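Side-chain contacts in inosine-uridine nucleoside N-ribohydrolase (Xanthomonas oryzae pv. oryzae, PDB 4KL0), which binds calcium and may hydrolyse the N-glycosyl bonds of nucleosides, a bacterial effector of unproven activity: residues Glu266-Asn271 with Leu276-Phe281; Asn259-Leu264 with Ala306-Val311. One frame throughout, in Å; residues are numbered along the deposited sequence.

Interaction 1: Glu266-Asn271 with Leu276-Phe281; sequences EGIQAN and LDTAWF
Ile268 meets the 276-281 segment with both of its branches, and its first torsion divides the work: at chi1 -73° CG2 stands opposite the backbone N while CG1 lies beside it. With chi2 near 169° the chain through CG1 is extended, which carries CD1 forward to the aromatic residues. CD1 arrives at the rim of the Trp280 indole, near the ring plane, 3.7 Å from CZ3, and the two side chains cross at about a right angle. The same methyl approaches the Phe281 ring edge, 4.0 Å from CD2; it thus lies in the angle between two aromatic rims, near the plane of each ring. The indole face is used within its own segment: Leu276 CD2 lies 4.1 Å above the ring plane, over its centre. Behind CD1, Ile268 CG1 packs on Leu276 CB at 4.0 Å. The other branch turns to the main chain, where Ile268 CG2 is 3.3 Å from Asp277 C, a close approach to the peptide that leads into helix 278-285. Asp277 is the N-cap of that helix; its OD1 accepts from Trp280 N at 2.8 Å, met nearly along the C-O bond but with an N-H...O angle of only 136°. Helix 248-269 ends here in a Schellman motif with Asn271, at positive phi, as its C-prime residue. The contact therefore closes the tight turn between helix 248-269 and helix 278-285, with each helix end capped by bonds from its own side of the turn. No hydrogen bond joins the segments, which implies that their direct cohesion is mainly apolar and centred on one isoleucine.

Interaction 2: Asn259-Leu264 with Ala306-Val311; sequences NALKGL and AIWPQV
Leu261 and Val311 point at each other end on: Leu261 CD2 meets Val311 CG2 at 3.8 Å, methyl against methyl. The same leucine methyl also reaches Trp308, but here the two side chains run obliquely and the ring is approached in its own plane, at the six-membered rim, with Leu261 CD2 3.9 Å from CZ3 and 4.0 Å from CE3. One methyl thus fills the angle between an indole edge and a valine branch. With CG of Trp308 opposite the backbone N (chi1 -172°) the indole swings across to the helix, although its CB does not point there, and chi2 of -129° turns the six-membered edge to the leucine. The pyrrole side of the ring is engaged elsewhere, NE1 being hydrogen-bonded to Glu240 OE2, a bond that should limit rotation of the indole. Beyond the two segments, Phe304 and Phe285 also touch Leu261, and Lys258 touches Trp308. The contact joins the middle of helix 248-269 to the short 3-10 turn at 308-310 and to Val311 just after it. All three touching residues are buried and no hydrogen bond crosses between the segments, so the chemistry implies close van der Waals contact at a hydrophobic junction, with the tryptophan's polar atom satisfied outside it.

Overall arrangement
Both interactions use helix 248-269: interaction 2 takes its middle, interaction 1 its C-terminal end, and their centres lie 11 Å apart. Along the chain, the partner in interaction 1 follows almost at once and leads into helix 278-285, whereas residues 306-311 come later, so interaction 1 falls within the chain span that interaction 2 brings together. The two are in direct contact: Phe281 CE1 packs on Ile307 CG2 at 3.7 Å, and Phe281 CE2 on Leu261 CD1 at 3.8 Å. They form one continuous apolar cluster in a helical region on one side of the chain, away from the calcium site, joining successive helical elements within the nucleoside hydrolase family region.

Interaction 1: Glu266-Asn271 with Leu276-Phe281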
loop_
_atom_site.group_PDB
_atom_site.type_symbol
_atom_site.label_atom_id
_atom_site.label_comp_id
_atom_site.label_asym_id
_atom_site.label_seq_id
_atom_site.Cartn_x
_atom_site.Cartn_y
_atom_site.Cartn_z
ATOM N N GLU A 266 -0.930 -2.508 25.516
ATOM C CA GLU A 266 -1.769 -2.363 26.728
ATOM C C GLU A 266 -2.782 -3.497 26.772
ATOM O O GLU A 266 -3.078 -4.051 27.849
ATOM C CB GLU A 266 -2.455 -0.996 26.753
ATOM C CG GLU A 266 -1.406 0.123 26.967
ATOM C CD GLU A 266 -1.951 1.545 27.011
ATOM O OE1 GLU A 266 -3.131 1.806 26.630
ATOM O OE2 GLU A 266 -1.157 2.418 27.450
ATOM N N GLY A 267 -3.247 -3.889 25.589
ATOM C CA GLY A 267 -4.325 -4.879 25.475
ATOM C C GLY A 267 -3.788 -6.232 25.886
ATOM O O GLY A 267 -4.455 -6.988 26.612
ATOM N N ILE A 268 -2.572 -6.531 25.439
ATOM C CA ILE A 268 -1.876 -7.781 25.725
ATOM C C ILE A 268 -1.523 -7.814 27.209
ATOM O O ILE A 268 -1.744 -8.824 27.879
ATOM C CB ILE A 268 -0.610 -7.936 24.896
ATOM C CG1 ILE A 268 -0.966 -8.258 23.437
ATOM C CG2 ILE A 268 0.293 -9.057 25.472
ATOM C CD1 ILE A 268 0.242 -8.167 22.497
ATOM N N GLN A 269 -0.983 -6.700 27.710
ATOM C CA GLN A 269 -0.709 -6.562 29.161
ATOM C C GLN A 269 -1.910 -6.961 30.032
ATOM O O GLN A 269 -1.752 -7.649 31.054
ATOM C CB GLN A 269 -0.309 -5.129 29.480
ATOM C CG GLN A 269 1.142 -4.914 29.721
ATOM C CD GLN A 269 1.396 -3.607 30.459
ATOM O OE1 GLN A 269 0.551 -2.671 30.461
ATOM N NE2 GLN A 269 2.537 -3.542 31.113
ATOM N N ALA A 270 -3.108 -6.547 29.633
ATOM C CA ALA A 270 -4.311 -6.881 30.370
ATOM C C ALA A 270 -4.975 -8.205 29.898
ATOM O O ALA A 270 -6.107 -8.499 30.288
ATOM C CB ALA A 270 -5.293 -5.717 30.290
ATOM N N ASN A 271 -4.260 -9.003 29.098
ATOM C CA ASN A 271 -4.760 -10.292 28.576
ATOM C C ASN A 271 -6.130 -10.115 27.880
ATOM O O ASN A 271 -7.011 -10.983 28.024
ATOM C CB ASN A 271 -4.872 -11.352 29.708
ATOM C CG ASN A 271 -4.466 -12.778 29.260
ATOM O OD1 ASN A 271 -4.224 -13.053 28.065
ATOM N ND2 ASN A 271 -4.380 -13.699 30.248
ATOM N N LEU A 276 -2.816 -13.749 22.247
ATOM C CA LEU A 276 -1.533 -13.018 22.175
ATOM C C LEU A 276 -0.984 -12.823 23.569
ATOM O O LEU A 276 -1.744 -12.741 24.528
ATOM C CB LEU A 276 -1.682 -11.640 21.491
ATOM C CG LEU A 276 -2.349 -11.651 20.113
ATOM C CD1 LEU A 276 -2.216 -10.253 19.469
ATOM C CD2 LEU A 276 -1.739 -12.694 19.229
ATOM N N ASP A 277 0.333 -12.802 23.697
ATOM C CA ASP A 277 0.914 -12.568 25.014
ATOM C C ASP A 277 2.193 -11.747 24.914
ATOM O O ASP A 277 2.628 -11.415 23.810
ATOM C CB ASP A 277 1.174 -13.882 25.748
ATOM C CG ASP A 277 1.976 -14.870 24.924
ATOM O OD1 ASP A 277 2.755 -14.453 24.036
ATOM O OD2 ASP A 277 1.824 -16.100 25.140
ATOM N N THR A 278 2.771 -11.411 26.060
ATOM C CA THR A 278 3.948 -10.529 26.074
ATOM C C THR A 278 5.067 -11.127 25.231
ATOM O O THR A 278 5.815 -10.392 24.545
ATOM C CB THR A 278 4.422 -10.264 27.510
ATOM O OG1 THR A 278 3.407 -9.559 28.246
ATOM C CG2 THR A 278 5.728 -9.429 27.492
ATOM N N ALA A 279 5.190 -12.451 25.268
ATOM C CA ALA A 279 6.171 -13.179 24.471
ATOM C C ALA A 279 5.933 -13.031 22.979
ATOM O O ALA A 279 6.882 -12.981 22.170
ATOM C CB ALA A 279 6.144 -14.653 24.833
ATOM N N TRP A 280 4.673 -12.961 22.590
ATOM C CA TRP A 280 4.409 -12.822 21.177
ATOM C C TRP A 280 4.800 -11.397 20.767
ATOM O O TRP A 280 5.320 -11.182 19.673
ATOM C CB TRP A 280 2.947 -13.046 20.884
ATOM C CG TRP A 280 2.592 -12.614 19.530
ATOM C CD1 TRP A 280 2.662 -13.355 18.400
ATOM C CD2 TRP A 280 2.133 -11.309 19.134
ATOM N NE1 TRP A 280 2.236 -12.626 17.326
ATOM C CE2 TRP A 280 1.909 -11.359 17.742
ATOM C CE3 TRP A 280 1.872 -10.120 19.823
ATOM C CZ2 TRP A 280 1.452 -10.250 17.005
ATOM C CZ3 TRP A 280 1.394 -9.028 19.110
ATOM C CH2 TRP A 280 1.187 -9.100 17.704
ATOM N N PHE A 281 4.577 -10.452 21.663
ATOM C CA PHE A 281 4.867 -9.052 21.349
ATOM C C PHE A 281 6.390 -8.819 21.198
ATOM O O PHE A 281 6.843 -8.250 20.186
ATOM C CB PHE A 281 4.295 -8.117 22.393
ATOM C CG PHE A 281 4.453 -6.666 22.040
ATOM C CD1 PHE A 281 5.667 -6.008 22.240
ATOM C CD2 PHE A 281 3.378 -5.943 21.542
ATOM C CE1 PHE A 281 5.829 -4.666 21.895
ATOM C CE2 PHE A 281 3.542 -4.588 21.209
ATOM C CZ PHE A 281 4.777 -3.953 21.410
#

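Interaction 2: Asn259-Leu264 with Ala306-Val311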
loop_
_atom_site.group_PDB
_atom_site.type_symbol
_atom_site.label_atom_id
_atom_site.label_comp_id
_atom_site.label_asym_id
_atom_site.label_seq_id
_atom_site.Cartn_x
_atom_site.Cartn_y
_atom_site.Cartn_z
ATOM N N ASN A 259 0.562 5.034 18.466
ATOM C CA ASN A 259 -0.653 4.763 19.241
ATOM C C ASN A 259 -1.219 3.357 18.963
ATOM O O ASN A 259 -1.656 2.659 19.906
ATOM C CB ASN A 259 -1.667 5.909 19.129
ATOM C CG ASN A 259 -1.090 7.259 19.620
ATOM O OD1 ASN A 259 -0.357 7.316 20.637
ATOM N ND2 ASN A 259 -1.424 8.354 18.901
ATOM N N ALA A 260 -1.220 2.905 17.697
ATOM C CA ALA A 260 -1.618 1.528 17.384
ATOM C C ALA A 260 -0.811 0.519 18.210
ATOM O O ALA A 260 -1.347 -0.475 18.787
ATOM C CB ALA A 260 -1.428 1.243 15.860
ATOM N N LEU A 261 0.489 0.750 18.314
ATOM C CA LEU A 261 1.338 -0.196 18.988
ATOM C C LEU A 261 1.106 -0.140 20.527
ATOM O O LEU A 261 1.126 -1.182 21.217
ATOM C CB LEU A 261 2.778 0.083 18.646
ATOM C CG LEU A 261 3.587 -1.141 18.995
ATOM C CD1 LEU A 261 3.139 -2.371 18.149
ATOM C CD2 LEU A 261 5.066 -0.830 18.805
ATOM N N LYS A 262 0.867 1.082 20.995
ATOM C CA LYS A 262 0.555 1.316 22.415
ATOM C C LYS A 262 -0.712 0.551 22.767
ATOM O O LYS A 262 -0.766 -0.181 23.774
ATOM C CB LYS A 262 0.352 2.812 22.656
ATOM C CG LYS A 262 -0.124 3.203 24.071
ATOM C CD LYS A 262 -0.129 4.754 24.224
ATOM C CE LYS A 262 -0.539 5.150 25.656
ATOM N NZ LYS A 262 -1.397 6.397 25.758
ATOM N N GLY A 263 -1.727 0.690 21.922
ATOM C CA GLY A 263 -2.991 0.001 22.172
ATOM C C GLY A 263 -2.803 -1.512 22.171
ATOM O O GLY A 263 -3.410 -2.242 22.984
ATOM N N LEU A 264 -1.963 -2.026 21.282
ATOM C CA LEU A 264 -1.729 -3.481 21.220
ATOM C C LEU A 264 -0.966 -3.989 22.479
ATOM O O LEU A 264 -1.314 -4.988 23.147
ATOM C CB LEU A 264 -1.036 -3.804 19.871
ATOM C CG LEU A 264 -0.498 -5.205 19.613
ATOM C CD1 LEU A 264 -1.704 -6.187 19.660
ATOM C CD2 LEU A 264 0.264 -5.339 18.292
ATOM N N ALA A 306 8.286 2.829 28.044
ATOM C CA ALA A 306 9.489 2.032 28.171
ATOM C C ALA A 306 9.614 0.921 27.151
ATOM O O ALA A 306 10.666 0.297 27.029
ATOM C CB ALA A 306 9.660 1.491 29.623
ATOM N N ILE A 307 8.526 0.655 26.410
ATOM C CA ILE A 307 8.532 -0.359 25.345
ATOM C C ILE A 307 8.887 0.218 23.932
ATOM O O ILE A 307 9.688 -0.386 23.187
ATOM C CB ILE A 307 7.156 -1.060 25.270
ATOM C CG1 ILE A 307 6.958 -1.915 26.531
ATOM C CG2 ILE A 307 7.091 -1.922 24.010
ATOM C CD1 ILE A 307 7.911 -3.102 26.581
ATOM N N TRP A 308 8.285 1.358 23.597
ATOM C CA TRP A 308 8.570 2.083 22.326
ATOM C C TRP A 308 10.059 2.058 21.985
ATOM O O TRP A 308 10.449 1.574 20.901
ATOM C CB TRP A 308 8.014 3.508 22.362
ATOM C CG TRP A 308 8.087 4.301 21.024
ATOM C CD1 TRP A 308 8.594 5.561 20.845
ATOM C CD2 TRP A 308 7.598 3.879 19.723
ATOM N NE1 TRP A 308 8.465 5.949 19.521
ATOM C CE2 TRP A 308 7.849 4.933 18.820
ATOM C CE3 TRP A 308 6.974 2.710 19.247
ATOM C CZ2 TRP A 308 7.501 4.860 17.460
ATOM C CZ3 TRP A 308 6.622 2.637 17.899
ATOM C CH2 TRP A 308 6.891 3.696 17.027
ATOM N N PRO A 309 10.938 2.481 22.944
ATOM C CA PRO A 309 12.376 2.410 22.629
ATOM C C PRO A 309 12.938 1.020 22.336
ATOM O O PRO A 309 13.955 0.857 21.665
ATOM C CB PRO A 309 13.046 2.962 23.912
ATOM C CG PRO A 309 12.013 3.807 24.558
ATOM C CD PRO A 309 10.687 3.108 24.251
ATOM N N GLN A 310 12.337 -0.027 22.865
ATOM C CA GLN A 310 12.912 -1.338 22.551
ATOM C C GLN A 310 12.465 -1.908 21.196
ATOM O O GLN A 310 13.032 -2.908 20.668
ATOM C CB GLN A 310 12.541 -2.345 23.635
ATOM C CG GLN A 310 13.267 -2.129 24.955
ATOM C CD GLN A 310 12.982 -3.288 25.855
ATOM O OE1 GLN A 310 13.213 -4.436 25.468
ATOM N NE2 GLN A 310 12.359 -3.022 26.988
ATOM N N VAL A 311 11.415 -1.310 20.640
ATOM C CA VAL A 311 10.904 -1.857 19.383
ATOM C C VAL A 311 11.915 -1.576 18.289
ATOM O O VAL A 311 12.456 -0.459 18.231
ATOM C CB VAL A 311 9.536 -1.251 19.035
ATOM C CG1 VAL A 311 9.177 -1.594 17.583
ATOM C CG2 VAL A 311 8.485 -1.780 20.022
#